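PDB 3TNL: shikimate dehydrogenase from Listeria monocytogenes, which catalyses the reversible, NADPH-linked reduction of 3-dehydroshikimate to shikimate, the fourth of seven steps towards chorismate and the aromatic amino acids. Local coordinates for residues Lys77-Val82 against His105-Lys110; Val121-Asn126 against Ala294-Ile299. All coordinates share one frame; numbering follows the deposited sequence.

Contact 1: residues Lys77-Val82 against His105-Lys110; sequences KELKDV and HKYLDK
Asp109 OD2, two residues beyond the Tyr107 ring that packs on Leu79 and Lys80, is gripped by two groups, a salt bridge from Arg87 NH2 and a hydrogen bond from the backbone N of Leu131, while the other terminal nitrogen of Arg87, NH1, bonds the carbonyl of Tyr107 and so ties the loop to helix 79-88, on which Arg87 lies. No hydrogen bond runs directly between 77-82 and 105-110; here the work is done by Tyr107. Lys80 crosses it at about a right angle, the start of its side chain lying over one face. The CH-pi donor is Lys80 CA, 4.1 Å from the centroid of the Tyr107 ring and 13° off its normal. Further along, Lys80 CG packs at 3.7 Å from Tyr107 CE1. With CG anti to the backbone N (chi1 -177°) and the chain extended beyond it, Lys80 passes across the ring and carries its ammonium away from the loop. Leu79 approaches in the ring plane instead, its CD2 4.0 Å from Tyr107 CE2 at the edge. On the opposite face sits Lys106 CB, 3.9 Å above the plane of the Tyr107 ring, so the ring is sandwiched. Leu79 also reaches inward to Ile43 of strand 38-44 and to Asn100 and Asn103, its side chain about 8 Å from that of Lys101, the probable proton acceptor. On another side of the helix, Asp81 OD2 bonds Gln84 NE2 of the second subunit. Between the two segments themselves the adhesion is aliphatic carbon on an aromatic ring, and the charged link runs beside it through Arg87: the lysine lends its methylenes to Tyr107, and the neighbours on both faces should restrict flipping of the ring.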
loop_
_atom_site.group_PDB
_atom_site.type_symbol
_atom_site.label_atom_id
_atom_site.label_comp_id
_atom_site.label_asym_id
_atom_site.label_seq_id
_atom_site.Cartn_x
_atom_site.Cartn_y
_atom_site.Cartn_z
ATOM N N LYS B 77 -4.886 8.794 16.794
ATOM C CA LYS B 77 -6.240 8.262 16.573
ATOM C C LYS B 77 -6.316 7.106 15.608
ATOM O O LYS B 77 -7.222 6.274 15.717
ATOM C CB LYS B 77 -7.193 9.372 16.095
ATOM C CG LYS B 77 -8.628 8.902 15.836
ATOM C CD LYS B 77 -9.579 10.054 15.507
ATOM C CE LYS B 77 -11.034 9.566 15.450
ATOM N NZ LYS B 77 -12.027 10.686 15.338
ATOM N N GLU B 78 -5.364 7.048 14.680
ATOM C CA GLU B 78 -5.361 6.032 13.627
ATOM C C GLU B 78 -4.430 4.838 13.887
ATOM O O GLU B 78 -4.606 3.780 13.266
ATOM C CB GLU B 78 -4.907 6.644 12.286
ATOM C CG GLU B 78 -5.789 7.774 11.692
ATOM C CD GLU B 78 -5.559 9.142 12.315
ATOM O OE1 GLU B 78 -4.468 9.412 12.857
ATOM O OE2 GLU B 78 -6.506 9.970 12.249
ATOM N N LEU B 79 -3.481 4.979 14.806
ATOM C CA LEU B 79 -2.435 3.982 14.949
ATOM C C LEU B 79 -2.879 2.545 15.166
ATOM O O LEU B 79 -2.374 1.642 14.463
ATOM C CB LEU B 79 -1.399 4.403 16.000
ATOM C CG LEU B 79 -0.166 3.533 16.136
ATOM C CD1 LEU B 79 0.673 3.556 14.854
ATOM C CD2 LEU B 79 0.669 4.060 17.328
ATOM N N LYS B 80 -3.742 2.313 16.152
ATOM C CA LYS B 80 -4.192 0.958 16.461
ATOM C C LYS B 80 -4.820 0.305 15.229
ATOM O O LYS B 80 -4.452 -0.823 14.861
ATOM C CB LYS B 80 -5.199 0.947 17.648
ATOM C CG LYS B 80 -5.649 -0.458 18.081
ATOM C CD LYS B 80 -6.584 -0.464 19.297
ATOM C CE LYS B 80 -6.798 -1.912 19.798
ATOM N NZ LYS B 80 -7.752 -2.035 20.963
ATOM N N ASP B 81 -5.760 1.017 14.599
ATOM C CA ASP B 81 -6.466 0.503 13.428
ATOM C C ASP B 81 -5.536 0.237 12.260
ATOM O O ASP B 81 -5.710 -0.731 11.534
ATOM C CB ASP B 81 -7.589 1.464 13.002
ATOM C CG ASP B 81 -8.796 1.437 13.908
ATOM O OD1 ASP B 81 -8.942 0.515 14.736
ATOM O OD2 ASP B 81 -9.638 2.357 13.720
ATOM N N VAL B 82 -4.536 1.099 12.064
ATOM C CA VAL B 82 -3.583 0.925 10.966
ATOM C C VAL B 82 -2.731 -0.311 11.205
ATOM O O VAL B 82 -2.515 -1.082 10.283
ATOM C CB VAL B 82 -2.765 2.181 10.749
ATOM C CG1 VAL B 82 -1.613 1.919 9.815
ATOM C CG2 VAL B 82 -3.660 3.281 10.169
ATOM N N HIS B 105 4.828 0.140 20.310
ATOM C CA HIS B 105 5.166 -1.117 20.942
ATOM C C HIS B 105 3.932 -1.804 21.513
ATOM O O HIS B 105 3.900 -3.023 21.577
ATOM C CB HIS B 105 6.194 -0.936 22.064
ATOM C CG HIS B 105 5.647 -0.189 23.237
ATOM N ND1 HIS B 105 5.627 1.191 23.304
ATOM C CD2 HIS B 105 5.048 -0.631 24.370
ATOM C CE1 HIS B 105 5.064 1.562 24.442
ATOM N NE2 HIS B 105 4.687 0.476 25.095
ATOM N N LYS B 106 2.926 -1.033 21.932
ATOM C CA LYS B 106 1.667 -1.568 22.473
ATOM C C LYS B 106 0.982 -2.565 21.537
ATOM O O LYS B 106 0.273 -3.482 21.972
ATOM C CB LYS B 106 0.626 -0.437 22.681
ATOM C CG LYS B 106 0.985 0.753 23.592
ATOM C CD LYS B 106 -0.132 1.851 23.440
ATOM C CE LYS B 106 0.289 3.268 23.884
ATOM N NZ LYS B 106 0.534 3.419 25.332
ATOM N N TYR B 107 1.192 -2.363 20.242
ATOM C CA TYR B 107 0.518 -3.113 19.206
ATOM C C TYR B 107 1.397 -4.127 18.504
ATOM O O TYR B 107 0.936 -4.759 17.545
ATOM C CB TYR B 107 -0.074 -2.128 18.165
ATOM C CG TYR B 107 -0.888 -1.044 18.824
ATOM C CD1 TYR B 107 -1.941 -1.388 19.658
ATOM C CD2 TYR B 107 -0.610 0.308 18.634
ATOM C CE1 TYR B 107 -2.688 -0.424 20.283
ATOM C CE2 TYR B 107 -1.370 1.289 19.269
ATOM C CZ TYR B 107 -2.388 0.895 20.103
ATOM O OH TYR B 107 -3.181 1.821 20.748
ATOM N N LEU B 108 2.643 -4.282 18.975
ATOM C CA LEU B 108 3.583 -5.226 18.403
ATOM C C LEU B 108 3.718 -6.448 19.282
ATOM O O LEU B 108 3.155 -6.506 20.396
ATOM C CB LEU B 108 4.937 -4.543 18.207
ATOM C CG LEU B 108 4.953 -3.208 17.437
ATOM C CD1 LEU B 108 6.387 -2.683 17.268
ATOM C CD2 LEU B 108 4.256 -3.339 16.069
ATOM N N ASP B 109 4.446 -7.434 18.805
ATOM C CA ASP B 109 4.603 -8.694 19.522
ATOM C C ASP B 109 5.972 -8.870 20.158
ATOM O O ASP B 109 6.079 -9.512 21.228
ATOM C CB ASP B 109 4.331 -9.856 18.565
ATOM C CG ASP B 109 2.982 -9.726 17.907
ATOM O OD1 ASP B 109 1.980 -9.592 18.665
ATOM O OD2 ASP B 109 2.888 -9.749 16.661
ATOM N N LYS B 110 7.019 -8.332 19.521
ATOM C CA LYS B 110 8.391 -8.458 20.006
ATOM C C LYS B 110 9.163 -7.171 19.717
ATOM O O LYS B 110 8.791 -6.411 18.817
ATOM C CB LYS B 110 9.121 -9.602 19.290
ATOM C CG LYS B 110 8.579 -10.999 19.568
ATOM C CD LYS B 110 9.490 -12.065 18.933
ATOM C CE LYS B 110 9.049 -13.464 19.321
ATOM N NZ LYS B 110 9.159 -13.686 20.799
#

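Contact 2: residues Val121-Asn126 against Ala294-Ile299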
loop_
_atom_site.group_PDB
_atom_site.type_symbol
_atom_site.label_atom_id
_atom_site.label_comp_id
_atom_site.label_asym_id
_atom_site.label_seq_id
_atom_site.Cartn_x
_atom_site.Cartn_y
_atom_site.Cartn_z
ATOM N N VAL B 121 10.308 2.718 18.495
ATOM C CA VAL B 121 10.412 1.838 17.348
ATOM C C VAL B 121 10.259 2.683 16.096
ATOM O O VAL B 121 9.317 3.470 15.995
ATOM C CB VAL B 121 9.245 0.801 17.348
ATOM C CG1 VAL B 121 9.129 0.075 15.968
ATOM C CG2 VAL B 121 9.417 -0.191 18.498
ATOM N N ASN B 122 11.168 2.561 15.140
ATOM C CA ASN B 122 11.003 3.245 13.863
ATOM C C ASN B 122 10.862 2.274 12.685
ATOM O O ASN B 122 10.616 2.710 11.561
ATOM C CB ASN B 122 12.117 4.268 13.583
ATOM C CG ASN B 122 13.394 3.643 13.125
ATOM O OD1 ASN B 122 13.624 2.426 13.284
ATOM N ND2 ASN B 122 14.254 4.464 12.512
ATOM N N THR B 123 10.983 0.969 12.940
ATOM C CA THR B 123 10.960 -0.059 11.902
ATOM C C THR B 123 10.267 -1.320 12.419
ATOM O O THR B 123 10.620 -1.829 13.461
ATOM C CB THR B 123 12.393 -0.423 11.514
ATOM O OG1 THR B 123 13.070 0.739 10.982
ATOM C CG2 THR B 123 12.442 -1.553 10.494
ATOM N N VAL B 124 9.280 -1.817 11.677
ATOM C CA VAL B 124 8.572 -3.017 12.028
ATOM C C VAL B 124 8.712 -4.038 10.914
ATOM O O VAL B 124 8.733 -3.680 9.731
ATOM C CB VAL B 124 7.053 -2.736 12.257
ATOM C CG1 VAL B 124 6.286 -4.032 12.602
ATOM C CG2 VAL B 124 6.848 -1.711 13.406
ATOM N N VAL B 125 8.825 -5.310 11.301
ATOM C CA VAL B 125 8.869 -6.424 10.340
ATOM C C VAL B 125 7.887 -7.484 10.817
ATOM O O VAL B 125 7.684 -7.664 12.017
ATOM C CB VAL B 125 10.300 -6.985 10.125
ATOM C CG1 VAL B 125 10.877 -7.558 11.429
ATOM C CG2 VAL B 125 10.329 -8.041 9.041
ATOM N N ASN B 126 7.244 -8.125 9.849
ATOM C CA ASN B 126 6.232 -9.144 10.068
ATOM C C ASN B 126 6.730 -10.517 9.607
ATOM O O ASN B 126 7.112 -10.660 8.434
ATOM C CB ASN B 126 5.023 -8.756 9.243
ATOM C CG ASN B 126 3.814 -9.640 9.500
ATOM O OD1 ASN B 126 3.919 -10.706 10.066
ATOM N ND2 ASN B 126 2.662 -9.216 8.985
ATOM N N ALA B 294 19.308 1.747 5.145
ATOM C CA ALA B 294 19.957 0.480 4.755
ATOM C C ALA B 294 19.642 -0.628 5.756
ATOM O O ALA B 294 19.400 -1.801 5.378
ATOM C CB ALA B 294 21.473 0.658 4.613
ATOM N N LYS B 295 19.616 -0.273 7.031
ATOM C CA LYS B 295 19.361 -1.264 8.050
ATOM C C LYS B 295 17.917 -1.784 7.923
ATOM O O LYS B 295 17.671 -2.994 7.932
ATOM C CB LYS B 295 19.602 -0.685 9.445
ATOM C CG LYS B 295 19.513 -1.697 10.574
ATOM C CD LYS B 295 20.762 -2.568 10.672
ATOM C CE LYS B 295 20.572 -3.601 11.775
ATOM N NZ LYS B 295 21.778 -4.512 11.877
ATOM N N ALA B 296 16.947 -0.869 7.825
ATOM C CA ALA B 296 15.558 -1.272 7.640
ATOM C C ALA B 296 15.358 -2.079 6.346
ATOM O O ALA B 296 14.652 -3.087 6.323
ATOM C CB ALA B 296 14.658 -0.054 7.627
ATOM N N PHE B 297 16.024 -1.656 5.268
ATOM C CA PHE B 297 15.925 -2.327 3.968
ATOM C C PHE B 297 16.324 -3.808 4.068
ATOM O O PHE B 297 15.633 -4.690 3.509
ATOM C CB PHE B 297 16.827 -1.598 2.985
ATOM C CG PHE B 297 16.684 -2.057 1.569
ATOM C CD1 PHE B 297 15.782 -1.452 0.725
ATOM C CD2 PHE B 297 17.478 -3.085 1.074
ATOM C CE1 PHE B 297 15.676 -1.869 -0.609
ATOM C CE2 PHE B 297 17.365 -3.514 -0.245
ATOM C CZ PHE B 297 16.449 -2.898 -1.075
ATOM N N GLU B 298 17.392 -4.086 4.813
ATOM C CA GLU B 298 17.838 -5.498 5.003
ATOM C C GLU B 298 16.885 -6.283 5.879
ATOM O O GLU B 298 16.614 -7.474 5.608
ATOM C CB GLU B 298 19.276 -5.625 5.553
ATOM C CG GLU B 298 19.690 -7.139 5.736
ATOM C CD GLU B 298 21.101 -7.405 6.303
ATOM O OE1 GLU B 298 21.875 -6.460 6.526
ATOM O OE2 GLU B 298 21.404 -8.607 6.532
ATOM N N ILE B 299 16.385 -5.648 6.935
ATOM C CA ILE B 299 15.409 -6.279 7.824
ATOM C C ILE B 299 14.197 -6.752 6.976
ATOM O O ILE B 299 13.681 -7.844 7.178
ATOM C CB ILE B 299 14.995 -5.319 8.971
ATOM C CG1 ILE B 299 16.084 -5.255 10.056
ATOM C CG2 ILE B 299 13.718 -5.765 9.608
ATOM C CD1 ILE B 299 15.946 -4.112 11.035
#
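Val125 and Ile299 make the tight end of this contact, branch against branch: Ile299 CG2 sits 3.7 Å from Val125 CB and 3.8 Å from Val125 CG1. Chi1 of 62° sets that CG1 between the backbone N and carbonyl carbon of Val125, which leaves CB and CG1 together against the isoleucine methyl. At Thr123, Ala296 CB lies 3.8 Å from OG1 and 3.9 Å from CG2. Between these two places the fit is slacker, with Thr123 CG2 and Ile299 CD1 4.4 Å apart, and on the solvent side of the helix Lys295 and Glu298 are exposed. Strand 123-126 and helix 294-299 run nearly parallel (9°), their axes 9.1 Å apart. Thr123 OG1 donates to Asn122 OD1 (2.9 Å) from above the amide plane, 64° out of it. That oxygen also receives Thr136 N, which should help to position Asn122, which probably binds shikimate. Asn122 and Thr123 together face His134 as a classic beta bulge. The helix that follows the Rossmann domain packs back on the sheet of the substrate-binding domain, a feature that fits the two-domain fold of shikimate dehydrogenases.

In the fold
From the N terminus, the chain first meets contact 1, which closes a short excursion of 22 residues through strand 93-96 and the segment carrying Lys101, tying the start of helix 79-88 to the loop between strands 93-96 and 110-111. Contact 2 opens only afterwards, so the two are in series, neither nested nor crossed. Its loop is far longer: 167 residues, including the whole parallel sheet of the NAD-binding Rossmann domain, before helix 286-301 returns to the substrate-binding domain. The centres lie about 16 Å apart, joined by Leu108, whose CD1 is 4.0 Å from Val124 CG2. Because Val124 points away from helix 294-299, Leu108 and that helix lie on different faces of strand 123-127.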